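Local coordinates for flagellar biosynthesis protein FlaG (Helicobacter pylori, PDB 6JSX) that is a flagellar protein of unsettled role, probably taking part in flagellum biosynthesis, at residues Thr23-Phe27 with Val38-Asp42; Ile33-Val38 with Ile49-Ser54. One frame throughout, in Å; residues are numbered along the deposited sequence.

Contact 1. Residues Thr23-Phe27 with Val38-Asp42; sequences TDINF and VSVKD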
ATOM      1  N   THR A  23       1.558  11.976   1.656  1.00 84.71           N
ATOM      2  CA  THR A  23       2.261  10.896   2.360  1.00 89.12           C
ATOM      3  C   THR A  23       3.495  10.419   1.591  1.00 80.08           C
ATOM      4  O   THR A  23       3.377   9.858   0.495  1.00 77.97           O
ATOM      5  CB  THR A  23       1.339   9.680   2.648  1.00 93.16           C
ATOM      6  OG1 THR A  23      -0.015  10.121   2.833  1.00 87.49           O
ATOM      7  CG2 THR A  23       1.813   8.951   3.899  1.00 91.77           C
ATOM      8  N   ASP A  24       4.671  10.643   2.171  1.00 76.33           N
ATOM      9  CA  ASP A  24       5.925  10.219   1.552  1.00 84.96           C
ATOM     10  C   ASP A  24       5.992   8.692   1.422  1.00 84.13           C
ATOM     11  O   ASP A  24       6.635   8.009   2.241  1.00 82.39           O
ATOM     12  CB  ASP A  24       7.136  10.750   2.335  1.00 93.00           C
ATOM     13  CG  ASP A  24       8.479  10.361   1.695  1.00 91.50           C
ATOM     14  OD1 ASP A  24       9.145   9.423   2.195  1.00 81.74           O
ATOM     15  OD2 ASP A  24       8.876  10.997   0.693  1.00 95.29           O
ATOM     16  N   ILE A  25       5.297   8.172   0.407  1.00 72.14           N
ATOM     17  CA  ILE A  25       5.374   6.765   0.023  1.00 54.73           C
ATOM     18  C   ILE A  25       5.456   6.687  -1.482  1.00 50.45           C
ATOM     19  O   ILE A  25       4.625   7.264  -2.172  1.00 56.25           O
ATOM     20  CB  ILE A  25       4.147   5.960   0.484  1.00 51.14           C
ATOM     21  CG1 ILE A  25       3.919   6.149   1.995  1.00 45.99           C
ATOM     22  CG2 ILE A  25       4.314   4.497   0.103  1.00 43.65           C
ATOM     23  CD1 ILE A  25       3.002   5.145   2.650  1.00 42.32           C
ATOM     24  N   ASN A  26       6.463   5.989  -1.997  1.00 54.86           N
ATOM     25  CA  ASN A  26       6.663   5.925  -3.443  1.00 62.04           C
ATOM     26  C   ASN A  26       6.536   4.533  -4.065  1.00 58.14           C
ATOM     27  O   ASN A  26       6.975   3.537  -3.501  1.00 51.03           O
ATOM     28  CB  ASN A  26       8.004   6.551  -3.836  1.00 70.01           C
ATOM     29  CG  ASN A  26       8.136   6.728  -5.335  1.00 78.59           C
ATOM     30  OD1 ASN A  26       8.855   5.978  -5.999  1.00 73.13           O
ATOM     31  ND2 ASN A  26       7.417   7.712  -5.884  1.00 84.24           N
ATOM     32  N   PHE A  27       5.942   4.479  -5.246  1.00 59.87           N
ATOM     33  CA  PHE A  27       5.791   3.220  -5.956  1.00 54.21           C
ATOM     34  C   PHE A  27       6.462   3.345  -7.299  1.00 56.11           C
ATOM     35  O   PHE A  27       6.541   4.436  -7.863  1.00 57.82           O
ATOM     36  CB  PHE A  27       4.306   2.881  -6.137  1.00 51.46           C
ATOM     37  CG  PHE A  27       3.587   2.626  -4.835  1.00 57.99           C
ATOM     38  CD1 PHE A  27       3.034   3.686  -4.110  1.00 56.87           C
ATOM     39  CD2 PHE A  27       3.487   1.330  -4.318  1.00 52.95           C
ATOM     40  CE1 PHE A  27       2.384   3.464  -2.895  1.00 54.49           C
ATOM     41  CE2 PHE A  27       2.833   1.097  -3.100  1.00 49.79           C
ATOM     42  CZ  PHE A  27       2.278   2.173  -2.387  1.00 51.53           C
ATOM     43  N   VAL A  38       8.055  -0.379  -3.382  1.00 59.73           N
ATOM     44  CA  VAL A  38       7.535   0.667  -2.521  1.00 66.30           C
ATOM     45  C   VAL A  38       8.687   1.214  -1.679  1.00 63.70           C
ATOM     46  O   VAL A  38       9.487   0.450  -1.134  1.00 60.27           O
ATOM     47  CB  VAL A  38       6.376   0.150  -1.628  1.00 61.17           C
ATOM     48  CG1 VAL A  38       6.574  -1.298  -1.296  1.00 66.02           C
ATOM     49  CG2 VAL A  38       6.254   0.975  -0.350  1.00 52.15           C
ATOM     50  N   SER A  39       8.798   2.535  -1.600  1.00 59.79           N
ATOM     51  CA  SER A  39       9.911   3.103  -0.860  1.00 70.83           C
ATOM     52  C   SER A  39       9.539   4.353  -0.081  1.00 60.31           C
ATOM     53  O   SER A  39       8.837   5.235  -0.577  1.00 61.33           O
ATOM     54  CB  SER A  39      11.112   3.370  -1.775  1.00 79.21           C
ATOM     55  OG  SER A  39      10.843   4.437  -2.665  1.00 84.37           O
ATOM     56  N   VAL A  40      10.040   4.397   1.151  1.00 55.26           N
ATOM     57  CA  VAL A  40       9.862   5.513   2.066  1.00 59.55           C
ATOM     58  C   VAL A  40      11.241   5.923   2.592  1.00 60.48           C
ATOM     59  O   VAL A  40      12.146   5.097   2.658  1.00 61.57           O
ATOM     60  CB  VAL A  40       8.936   5.101   3.236  1.00 55.72           C
ATOM     61  CG1 VAL A  40       7.561   4.743   2.715  1.00 53.17           C
ATOM     62  CG2 VAL A  40       9.498   3.909   3.960  1.00 53.63           C
ATOM     63  N   LYS A  41      11.424   7.192   2.940  1.00 67.09           N
ATOM     64  CA  LYS A  41      12.692   7.613   3.550  1.00 71.90           C
ATOM     65  C   LYS A  41      12.590   7.552   5.069  1.00 70.40           C
ATOM     66  O   LYS A  41      11.567   7.937   5.644  1.00 77.14           O
ATOM     67  CB  LYS A  41      13.117   9.011   3.076  1.00 79.40           C
ATOM     68  CG  LYS A  41      13.525   9.071   1.597  1.00 92.97           C
ATOM     69  CD  LYS A  41      14.196  10.398   1.242  1.00107.17           C
ATOM     70  CE  LYS A  41      14.832  10.364  -0.150  1.00112.69           C
ATOM     71  NZ  LYS A  41      13.818  10.237  -1.238  1.00112.07           N
ATOM     72  N   ASP A  42      13.642   7.056   5.717  1.00 63.25           N
ATOM     73  CA  ASP A  42      13.634   6.887   7.172  1.00 72.64           C
ATOM     74  C   ASP A  42      13.918   8.187   7.922  1.00 77.40           C
ATOM     75  O   ASP A  42      13.849   9.275   7.348  1.00 74.65           O
ATOM     76  CB  ASP A  42      14.623   5.794   7.605  1.00 86.73           C
ATOM     77  CG  ASP A  42      16.084   6.205   7.431  1.00 95.85           C
ATOM     78  OD1 ASP A  42      16.359   7.229   6.774  1.00100.12           O
ATOM     79  OD2 ASP A  42      16.964   5.482   7.946  1.00 96.05           O
TER
HETATM   80  O   HOH W   1       9.759   2.970  -5.169  1.00 60.46           O

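Contact 2. Residues Ile33-Val38 with Ile49-Ser54; sequences IKGLVV and IREIPS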
ATOM      1  N   ILE A  33      14.858  -5.762 -11.351  1.00 79.10           N
ATOM      2  CA  ILE A  33      14.489  -6.828 -10.423  1.00 79.31           C
ATOM      3  C   ILE A  33      13.110  -7.441 -10.685  1.00 84.27           C
ATOM      4  O   ILE A  33      12.689  -8.335  -9.951  1.00 69.71           O
ATOM      5  CB  ILE A  33      14.587  -6.381  -8.948  1.00 69.63           C
ATOM      6  CG1 ILE A  33      13.540  -5.306  -8.624  1.00 75.31           C
ATOM      7  CG2 ILE A  33      15.978  -5.900  -8.645  1.00 76.27           C
ATOM      8  CD1 ILE A  33      12.274  -5.831  -7.901  1.00 63.61           C
ATOM      9  N   LYS A  34      12.414  -6.954 -11.714  1.00 88.24           N
ATOM     10  CA  LYS A  34      11.112  -7.497 -12.121  1.00 67.80           C
ATOM     11  C   LYS A  34      10.107  -7.555 -10.969  1.00 65.08           C
ATOM     12  O   LYS A  34       9.645  -8.630 -10.586  1.00 65.76           O
ATOM     13  CB  LYS A  34      11.277  -8.886 -12.751  1.00 71.00           C
ATOM     14  CG  LYS A  34      12.175  -8.920 -13.996  1.00 89.49           C
ATOM     15  CD  LYS A  34      11.577  -8.109 -15.136  1.00 97.41           C
ATOM     16  CE  LYS A  34      12.433  -8.172 -16.391  1.00106.85           C
ATOM     17  NZ  LYS A  34      12.257  -9.451 -17.136  1.00119.18           N
ATOM     18  N   GLY A  35       9.782  -6.396 -10.411  1.00 62.38           N
ATOM     19  CA  GLY A  35       8.859  -6.329  -9.291  1.00 59.92           C
ATOM     20  C   GLY A  35       8.331  -4.939  -8.989  1.00 57.22           C
ATOM     21  O   GLY A  35       8.776  -3.938  -9.551  1.00 68.35           O
ATOM     22  N   LEU A  36       7.360  -4.873  -8.098  1.00 55.14           N
ATOM     23  CA  LEU A  36       6.890  -3.589  -7.638  1.00 57.47           C
ATOM     24  C   LEU A  36       7.792  -3.143  -6.470  1.00 67.55           C
ATOM     25  O   LEU A  36       8.121  -3.932  -5.573  1.00 53.34           O
ATOM     26  CB  LEU A  36       5.423  -3.692  -7.199  1.00 58.53           C
ATOM     27  CG  LEU A  36       4.352  -2.581  -7.323  1.00 64.23           C
ATOM     28  CD1 LEU A  36       3.652  -2.443  -5.993  1.00 47.49           C
ATOM     29  CD2 LEU A  36       4.833  -1.211  -7.813  1.00 49.23           C
ATOM     30  N   VAL A  37       8.213  -1.883  -6.488  1.00 61.25           N
ATOM     31  CA  VAL A  37       8.994  -1.363  -5.377  1.00 57.23           C
ATOM     32  C   VAL A  37       8.333  -0.178  -4.663  1.00 57.49           C
ATOM     33  O   VAL A  37       8.054   0.864  -5.259  1.00 60.71           O
ATOM     34  CB  VAL A  37      10.448  -1.042  -5.782  1.00 66.25           C
ATOM     35  CG1 VAL A  37      11.148  -0.242  -4.666  1.00 54.89           C
ATOM     36  CG2 VAL A  37      11.213  -2.358  -6.154  1.00 57.05           C
ATOM     37  N   VAL A  38       8.055  -0.379  -3.382  1.00 59.73           N
ATOM     38  CA  VAL A  38       7.535   0.667  -2.521  1.00 66.30           C
ATOM     39  C   VAL A  38       8.687   1.214  -1.679  1.00 63.70           C
ATOM     40  O   VAL A  38       9.487   0.450  -1.134  1.00 60.27           O
ATOM     41  CB  VAL A  38       6.376   0.150  -1.628  1.00 61.17           C
ATOM     42  CG1 VAL A  38       6.574  -1.298  -1.296  1.00 66.02           C
ATOM     43  CG2 VAL A  38       6.254   0.975  -0.350  1.00 52.15           C
ATOM     44  N   ILE A  49      13.519   0.279   1.316  1.00 78.77           N
ATOM     45  CA  ILE A  49      12.678  -0.250   0.238  1.00 79.70           C
ATOM     46  C   ILE A  49      12.130  -1.653   0.498  1.00 68.98           C
ATOM     47  O   ILE A  49      12.723  -2.448   1.227  1.00 68.83           O
ATOM     48  CB  ILE A  49      13.402  -0.249  -1.143  1.00 79.26           C
ATOM     49  CG1 ILE A  49      14.372  -1.422  -1.247  1.00 74.14           C
ATOM     50  CG2 ILE A  49      14.084   1.090  -1.422  1.00 58.90           C
ATOM     51  CD1 ILE A  49      14.003  -2.412  -2.325  1.00 70.51           C
ATOM     52  N   ARG A  50      10.985  -1.936  -0.115  1.00 57.46           N
ATOM     53  CA  ARG A  50      10.390  -3.257  -0.094  1.00 54.41           C
ATOM     54  C   ARG A  50      10.018  -3.620  -1.517  1.00 54.31           C
ATOM     55  O   ARG A  50       9.337  -2.857  -2.195  1.00 55.94           O
ATOM     56  CB  ARG A  50       9.145  -3.280   0.788  1.00 52.42           C
ATOM     57  CG  ARG A  50       9.438  -3.154   2.268  1.00 62.23           C
ATOM     58  CD  ARG A  50      10.506  -4.137   2.728  1.00 55.93           C
ATOM     59  NE  ARG A  50      10.635  -4.141   4.184  1.00 68.79           N
ATOM     60  CZ  ARG A  50      11.604  -3.534   4.873  1.00 65.80           C
ATOM     61  NH1 ARG A  50      12.573  -2.865   4.254  1.00 65.64           N
ATOM     62  NH2 ARG A  50      11.616  -3.609   6.196  1.00 61.56           N
ATOM     63  N   GLU A  51      10.486  -4.772  -1.975  1.00 56.48           N
ATOM     64  CA  GLU A  51      10.203  -5.221  -3.322  1.00 56.91           C
ATOM     65  C   GLU A  51       9.186  -6.349  -3.265  1.00 66.17           C
ATOM     66  O   GLU A  51       9.165  -7.144  -2.325  1.00 61.50           O
ATOM     67  CB  GLU A  51      11.477  -5.668  -4.022  1.00 77.44           C
ATOM     68  CG  GLU A  51      11.382  -7.013  -4.720  1.00 83.05           C
ATOM     69  CD  GLU A  51      12.669  -7.795  -4.606  1.00 97.33           C
ATOM     70  OE1 GLU A  51      13.484  -7.466  -3.715  1.00 93.26           O
ATOM     71  OE2 GLU A  51      12.870  -8.738  -5.402  1.00113.80           O
ATOM     72  N   ILE A  52       8.312  -6.373  -4.262  1.00 65.71           N
ATOM     73  CA  ILE A  52       7.313  -7.412  -4.406  1.00 69.24           C
ATOM     74  C   ILE A  52       7.356  -7.818  -5.874  1.00 71.08           C
ATOM     75  O   ILE A  52       6.935  -7.054  -6.749  1.00 69.76           O
ATOM     76  CB  ILE A  52       5.905  -6.881  -4.024  1.00 63.05           C
ATOM     77  CG1 ILE A  52       5.874  -6.469  -2.550  1.00 59.11           C
ATOM     78  CG2 ILE A  52       4.833  -7.922  -4.293  1.00 63.65           C
ATOM     79  CD1 ILE A  52       4.570  -5.823  -2.107  1.00 51.07           C
ATOM     80  N   PRO A  53       7.916  -9.002  -6.153  1.00 75.80           N
ATOM     81  CA  PRO A  53       8.085  -9.424  -7.550  1.00 72.56           C
ATOM     82  C   PRO A  53       6.781  -9.387  -8.320  1.00 65.19           C
ATOM     83  O   PRO A  53       5.722  -9.599  -7.723  1.00 60.29           O
ATOM     84  CB  PRO A  53       8.644 -10.856  -7.440  1.00 72.13           C
ATOM     85  CG  PRO A  53       8.706 -11.185  -5.977  1.00 72.31           C
ATOM     86  CD  PRO A  53       8.630  -9.886  -5.219  1.00 78.70           C
ATOM     87  N   SER A  54       6.888  -9.093  -9.618  1.00 63.52           N
ATOM     88  CA  SER A  54       5.753  -8.861 -10.519  1.00 61.31           C
ATOM     89  C   SER A  54       4.522  -9.709 -10.230  1.00 73.88           C
ATOM     90  O   SER A  54       3.432  -9.183 -10.019  1.00 68.70           O
ATOM     91  CB  SER A  54       6.172  -9.078 -11.980  1.00 63.66           C
ATOM     92  OG  SER A  54       6.903  -7.984 -12.503  1.00 68.81           O
TER

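Contact 1. Residues Thr23-Phe27 with Val38-Asp42
Asn26 and Ser39 face each other as an antiparallel hydrogen-bonded pair, and their backbones satisfy one another both ways. Ser39 N reaches Asn26 O at 2.8 Å, while Asn26 N gives its hydrogen to Ser39 O at 2.9 Å. Asn26 O also receives a CA-H...O contact from Val38 CA at 3.1 Å. On the polar face of this pair a water bridges the two side chains, 3.2 Å from Asn26 OD1 and 3.1 Å from Ser39 OG. Small polar residues suit a face that admits water.

Beyond this pair, at Asp24, a side chain takes the place of a backbone acceptor. Asp24, at the centre of an inverse gamma turn, accepts the Lys41 amide N at OD1 over 3.3 Å, a long but straight bond (173° at the hydrogen). Its carboxylate extends to that amide because CG is anti to the backbone N (chi1 -178°). OD1 also has a weak, long ion pair with Arg50 of the second subunit, whose guanidinium donates to Lys41 O as well.

The other side is apolar. Ile25 CG2 lies 4.0 Å from Val38 CG2, and Ile25 CG1 packs alongside Val40 CG1; these aliphatic branches lie side by side, pointing the same way, which suits a largely buried face. Phe27 brings its CE2 up to Val38 CB.

Strands 26-30 and 35-41 form a hairpin here, and 35-41 is the middle strand of a three-stranded antiparallel sheet, with 47-53 along its far edge. Helix 4-21 packs on Phe27 through Ser11, Leu14 and Met18, its Asn15 ND2 donating to Phe27 O, and Val40 meets Val40 of the second subunit.

Contact 2. Residues Ile33-Val38 with Ile49-Ser54
Leu36 and Ile52 exchange two backbone hydrogen bonds, from Leu36 N to Ile52 O at 2.6 Å and from Ile52 N to Leu36 O at 2.8 Å. Two residues along, Val38 and Arg50 repeat the exchange, each bond 3.0 Å between the N of one and the O of the other. Between these pairs Val37 sits opposite Glu51 without such bonds, and Val37 CG2 rests 3.9 Å from Glu51 CB. The aliphatic part of Glu51 also takes Ile33 CD1 against its CG, leaving a charged end that suits an exposed position.

Gly35, with no side chain, lies opposite Pro53 in a non-hydrogen-bonded pair, their CA atoms 3.6 Å apart. The pattern is that of a beta hairpin made by strands 35-41 and 47-53; its segments 35-38 and 49-53 run antiparallel, with 160° between their directions. Lys34 and Gly35 together face Asn30 in a G1 beta bulge where the chain enters from the preceding strand, 26-30.

Where the second strand gives way to a helix, Pro53 occupies the N-cap position and Ser54 begins helix 54-72. Ser54 N donates to Lys34 O almost straight (171° at the hydrogen), with a weak bond from Ser54 OG to the same oxygen; that hydroxyl is also hydrogen-bonded to Tyr29 OH. Further out, Ala57 of the helix covers both Leu36 and Ile52, buried aliphatic residues suited to this interior face, and Leu60 adds to Ile52. At the other end Arg50 NH1 reaches back to Ile49 O, from above its carbonyl plane, while NH2 forms a salt bridge with Asp24 of the second subunit.

Both contacts are built on strand 35-41, the middle strand of the sheet, and share Val38: contact 1 ties it to strand 26-30, contact 2 to strand 47-53. Contact 1 buries Ile25 and Val40 but leaves Asp24 and Lys41 exposed; contact 2 buries Gly35, Leu36, Ile52 and Ser54, with Lys34, Ile49 and Glu51 at the surface. In contact 2 the ladder runs through two full hydrogen-bonded pairs and ends at a helix start; in contact 1 one such pair is followed by a carboxylate standing in for a backbone acceptor. Phe27 packs on Leu36 and Ser39 on Ile49. Across the subunits, Asp24 from contact 1 meets Arg50 from contact 2, linking opposite charges.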